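Local coordinates for succinate dehydrogenase subunit A (PDB 7D6V), which serves as the FAD-binding flavoprotein subunit of mycobacterial succinate dehydrogenase Sdh1, where it probably oxidises succinate to fumarate and passes the electrons to the iron-sulfur subunit, at residues Gly105-Arg119 / Leu129-Thr143. Sequence-based numbering, arbitrary orientation.
Sequences GALFDRTKDGKISQR and LAHVGDRTGLEIIRT
OD1 of Asp134 takes both terminal nitrogens of Arg119, making a salt bridge with NH1 at 3.0 Å and a weaker bond with NH2. It meets NH1 through its syn lone pair, almost in the guanidinium plane. That guanidinium in turn lies flat on the His131 ring, planes 24° apart, while Arg119 CG sits over the same ring in a CH-pi contact, 3.6 Å from its centroid. The bend at chi3 (-60°) folds the arginine across the imidazole and carries its end to Asp134. Asp109 approaches the same histidine with its carboxylate turned nearly perpendicular to the ring, and this aspartate also ties the two backbones together: its N donates to His131 O at 3.0 Å, and its OD1 accepts Gly133 N at 3.2 Å, from above the carboxylate plane. Next to it, the Phe108 ring turns its edge to His131 O and to Thr136 CG2. Farther along, Glu139 OE1 receives a weak bond from Leu107 N at 3.3 Å, but its stronger partner is Arg143 of the iron-sulfur subunit; Gln140 of that chain bonds Leu107 O, so this end belongs to the subunit interface. Thr143 packs on Ala106 through OG1 and CG2. At the opposite end, Arg119 and Leu129 form a hydrogen-bonded antiparallel pair, and Gln118 faces Ala130 in the non-hydrogen-bonded one. This hairpin continues through strand 129-130 to strand 54-55, Ala130 CB and Ile116 rest against helix 84-102, and the chain then enters helix 136-159, with Leu129 close to the FAD.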
# COMPACT_ATOMS: atom_id res chain seq x y z
N GLY A 105 3.49 -8.08 15.70
CA GLY A 105 2.14 -7.91 15.21
C GLY A 105 1.93 -8.28 13.75
O GLY A 105 0.86 -8.04 13.20
N ALA A 106 2.95 -8.85 13.12
CA ALA A 106 2.83 -9.25 11.72
C ALA A 106 1.90 -10.45 11.59
O ALA A 106 1.91 -11.36 12.41
CB ALA A 106 4.20 -9.59 11.14
N LEU A 107 1.09 -10.44 10.53
CA LEU A 107 0.15 -11.51 10.24
C LEU A 107 0.45 -12.06 8.85
O LEU A 107 0.00 -11.50 7.84
CB LEU A 107 -1.29 -11.02 10.33
CG LEU A 107 -1.82 -10.67 11.72
CD1 LEU A 107 -3.17 -10.00 11.60
CD2 LEU A 107 -1.91 -11.90 12.59
N PHE A 108 1.20 -13.16 8.79
CA PHE A 108 1.44 -13.85 7.53
C PHE A 108 0.28 -14.80 7.23
O PHE A 108 -0.65 -14.97 8.02
CB PHE A 108 2.74 -14.64 7.59
CG PHE A 108 3.97 -13.78 7.72
CD1 PHE A 108 4.61 -13.29 6.59
CD2 PHE A 108 4.48 -13.47 8.96
CE1 PHE A 108 5.73 -12.51 6.71
CE2 PHE A 108 5.61 -12.68 9.08
CZ PHE A 108 6.24 -12.20 7.95
N ASP A 109 0.34 -15.41 6.05
CA ASP A 109 -0.56 -16.52 5.75
C ASP A 109 -0.19 -17.73 6.59
O ASP A 109 0.97 -17.90 6.99
CB ASP A 109 -0.51 -16.86 4.26
CG ASP A 109 -1.20 -15.83 3.40
OD1 ASP A 109 -0.83 -15.70 2.22
OD2 ASP A 109 -2.11 -15.15 3.90
N ARG A 110 -1.18 -18.56 6.88
CA ARG A 110 -1.01 -19.66 7.82
C ARG A 110 -1.13 -21.00 7.12
O ARG A 110 -1.75 -21.13 6.06
CB ARG A 110 -2.04 -19.58 8.95
CG ARG A 110 -2.31 -18.18 9.46
CD ARG A 110 -1.06 -17.51 9.99
NE ARG A 110 -0.47 -18.23 11.11
CZ ARG A 110 0.68 -17.89 11.69
NH1 ARG A 110 1.35 -16.84 11.25
NH2 ARG A 110 1.15 -18.59 12.70
N THR A 111 -0.51 -22.02 7.72
CA THR A 111 -0.66 -23.39 7.30
C THR A 111 -1.79 -24.05 8.09
O THR A 111 -2.46 -23.42 8.91
CB THR A 111 0.64 -24.17 7.46
OG1 THR A 111 0.92 -24.34 8.86
CG2 THR A 111 1.79 -23.42 6.82
N LYS A 112 -2.01 -25.34 7.83
CA LYS A 112 -3.04 -26.08 8.56
C LYS A 112 -2.68 -26.26 10.03
O LYS A 112 -3.57 -26.32 10.88
CB LYS A 112 -3.28 -27.44 7.91
CG LYS A 112 -3.75 -27.41 6.45
CD LYS A 112 -5.19 -26.91 6.30
CE LYS A 112 -5.28 -25.42 6.02
NZ LYS A 112 -6.68 -24.99 5.77
N ASP A 113 -1.39 -26.34 10.35
CA ASP A 113 -0.95 -26.46 11.73
C ASP A 113 -0.95 -25.13 12.47
O ASP A 113 -0.71 -25.12 13.68
CB ASP A 113 0.46 -27.05 11.79
CG ASP A 113 0.62 -28.28 10.94
OD1 ASP A 113 -0.29 -29.14 10.95
OD2 ASP A 113 1.66 -28.39 10.25
N GLY A 114 -1.20 -24.03 11.78
CA GLY A 114 -1.14 -22.72 12.40
C GLY A 114 0.21 -22.06 12.37
O GLY A 114 0.45 -21.14 13.15
N LYS A 115 1.11 -22.50 11.49
CA LYS A 115 2.42 -21.90 11.35
C LYS A 115 2.42 -20.92 10.17
O LYS A 115 1.40 -20.70 9.51
CB LYS A 115 3.48 -22.98 11.15
CG LYS A 115 3.43 -24.09 12.18
CD LYS A 115 4.68 -24.93 12.13
CE LYS A 115 4.64 -26.02 13.18
NZ LYS A 115 6.00 -26.49 13.56
N ILE A 116 3.57 -20.33 9.92
CA ILE A 116 3.71 -19.38 8.81
C ILE A 116 3.81 -20.16 7.51
O ILE A 116 4.58 -21.12 7.39
CB ILE A 116 4.94 -18.48 9.02
CG1 ILE A 116 4.75 -17.61 10.27
CG2 ILE A 116 5.16 -17.60 7.82
CD1 ILE A 116 5.90 -16.67 10.53
N SER A 117 3.03 -19.75 6.52
CA SER A 117 3.01 -20.40 5.22
C SER A 117 4.23 -20.00 4.40
O SER A 117 4.66 -18.84 4.43
CB SER A 117 1.73 -20.06 4.47
OG SER A 117 1.59 -20.86 3.30
N GLN A 118 4.78 -20.96 3.65
CA GLN A 118 5.97 -20.75 2.84
C GLN A 118 5.70 -21.21 1.41
O GLN A 118 5.16 -22.30 1.21
CB GLN A 118 7.17 -21.50 3.42
CG GLN A 118 7.60 -21.00 4.79
CD GLN A 118 8.71 -21.83 5.38
OE1 GLN A 118 8.57 -23.04 5.57
NE2 GLN A 118 9.83 -21.19 5.69
N ARG A 119 6.07 -20.39 0.44
CA ARG A 119 5.90 -20.71 -0.97
C ARG A 119 7.22 -21.16 -1.59
O ARG A 119 8.30 -20.94 -1.04
CB ARG A 119 5.36 -19.52 -1.75
CG ARG A 119 3.88 -19.28 -1.59
CD ARG A 119 3.40 -18.17 -2.50
NE ARG A 119 4.07 -16.90 -2.20
CZ ARG A 119 3.74 -15.74 -2.74
NH1 ARG A 119 2.73 -15.67 -3.60
NH2 ARG A 119 4.41 -14.64 -2.42
N LEU A 129 9.60 -19.13 1.32
CA LEU A 129 9.25 -17.71 1.30
C LEU A 129 8.00 -17.49 2.14
O LEU A 129 6.89 -17.82 1.72
CB LEU A 129 9.06 -17.23 -0.13
CG LEU A 129 10.31 -16.66 -0.81
CD1 LEU A 129 11.34 -17.74 -1.06
CD2 LEU A 129 9.94 -15.97 -2.11
N ALA A 130 8.18 -16.93 3.33
CA ALA A 130 7.05 -16.50 4.14
C ALA A 130 6.36 -15.32 3.47
O ALA A 130 7.02 -14.35 3.10
CB ALA A 130 7.51 -16.12 5.54
N HIS A 131 5.04 -15.40 3.33
CA HIS A 131 4.31 -14.46 2.50
C HIS A 131 2.95 -14.16 3.11
O HIS A 131 2.45 -14.90 3.96
CB HIS A 131 4.12 -15.01 1.08
CG HIS A 131 3.25 -16.22 1.03
ND1 HIS A 131 1.93 -16.17 0.65
CD2 HIS A 131 3.51 -17.51 1.34
CE1 HIS A 131 1.41 -17.39 0.71
NE2 HIS A 131 2.35 -18.22 1.13
N VAL A 132 2.38 -13.05 2.67
CA VAL A 132 0.97 -12.73 2.87
C VAL A 132 0.44 -12.11 1.58
O VAL A 132 0.88 -11.03 1.19
CB VAL A 132 0.73 -11.82 4.09
CG1 VAL A 132 1.40 -10.46 3.96
CG2 VAL A 132 -0.76 -11.64 4.32
N GLY A 133 -0.46 -12.82 0.90
CA GLY A 133 -0.91 -12.37 -0.41
C GLY A 133 0.27 -12.15 -1.33
O GLY A 133 1.21 -12.95 -1.37
N ASP A 134 0.24 -11.05 -2.06
CA ASP A 134 1.45 -10.45 -2.60
C ASP A 134 1.54 -9.03 -2.07
O ASP A 134 1.34 -8.05 -2.80
CB ASP A 134 1.43 -10.47 -4.14
CG ASP A 134 1.54 -11.88 -4.70
OD1 ASP A 134 2.17 -12.74 -4.04
OD2 ASP A 134 1.00 -12.12 -5.80
N ARG A 135 1.86 -8.91 -0.77
CA ARG A 135 2.12 -7.63 -0.14
C ARG A 135 3.13 -7.77 0.99
O ARG A 135 3.03 -7.07 2.00
CB ARG A 135 0.82 -7.00 0.37
CG ARG A 135 -0.11 -7.94 1.09
CD ARG A 135 -1.36 -7.23 1.55
NE ARG A 135 -2.26 -8.11 2.29
CZ ARG A 135 -3.10 -8.96 1.72
NH1 ARG A 135 -3.88 -9.73 2.47
NH2 ARG A 135 -3.18 -9.04 0.40
N THR A 136 4.09 -8.69 0.85
CA THR A 136 4.96 -9.04 1.97
C THR A 136 5.82 -7.86 2.41
O THR A 136 6.03 -7.65 3.61
CB THR A 136 5.84 -10.23 1.59
OG1 THR A 136 5.04 -11.23 0.96
CG2 THR A 136 6.49 -10.82 2.83
N GLY A 137 6.32 -7.07 1.45
CA GLY A 137 7.10 -5.90 1.82
C GLY A 137 6.30 -4.88 2.61
O GLY A 137 6.80 -4.29 3.57
N LEU A 138 5.04 -4.67 2.21
CA LEU A 138 4.16 -3.78 2.96
C LEU A 138 3.96 -4.29 4.38
O LEU A 138 4.00 -3.50 5.34
CB LEU A 138 2.82 -3.65 2.25
CG LEU A 138 1.75 -2.84 2.98
CD1 LEU A 138 2.09 -1.37 2.97
CD2 LEU A 138 0.39 -3.08 2.37
N GLU A 139 3.75 -5.59 4.55
CA GLU A 139 3.58 -6.16 5.88
C GLU A 139 4.83 -5.96 6.72
O GLU A 139 4.74 -5.57 7.89
CB GLU A 139 3.23 -7.65 5.77
CG GLU A 139 3.04 -8.36 7.10
CD GLU A 139 1.70 -8.04 7.74
OE1 GLU A 139 1.69 -7.63 8.92
OE2 GLU A 139 0.66 -8.20 7.07
N ILE A 140 6.00 -6.19 6.14
CA ILE A 140 7.25 -6.05 6.88
C ILE A 140 7.43 -4.61 7.34
O ILE A 140 7.73 -4.34 8.52
CB ILE A 140 8.44 -6.51 6.01
CG1 ILE A 140 8.41 -8.02 5.84
CG2 ILE A 140 9.75 -6.06 6.62
CD1 ILE A 140 9.24 -8.49 4.68
N ILE A 141 7.25 -3.65 6.43
CA ILE A 141 7.52 -2.26 6.77
C ILE A 141 6.47 -1.73 7.75
O ILE A 141 6.80 -0.97 8.67
CB ILE A 141 7.64 -1.40 5.50
CG1 ILE A 141 8.28 -0.05 5.82
CG2 ILE A 141 6.29 -1.22 4.83
CD1 ILE A 141 8.80 0.68 4.61
N ARG A 142 5.21 -2.14 7.59
CA ARG A 142 4.18 -1.75 8.55
C ARG A 142 4.50 -2.28 9.93
O ARG A 142 4.38 -1.57 10.93
CB ARG A 142 2.82 -2.28 8.11
CG ARG A 142 2.04 -1.36 7.20
CD ARG A 142 1.62 -0.06 7.86
NE ARG A 142 1.16 0.86 6.82
CZ ARG A 142 1.98 1.57 6.06
NH1 ARG A 142 3.28 1.49 6.24
NH2 ARG A 142 1.49 2.37 5.13
N THR A 143 4.91 -3.55 10.01
CA THR A 143 5.22 -4.15 11.30
C THR A 143 6.38 -3.43 11.97
O THR A 143 6.33 -3.14 13.17
CB THR A 143 5.54 -5.63 11.11
OG1 THR A 143 4.54 -6.23 10.28
CG2 THR A 143 5.56 -6.34 12.43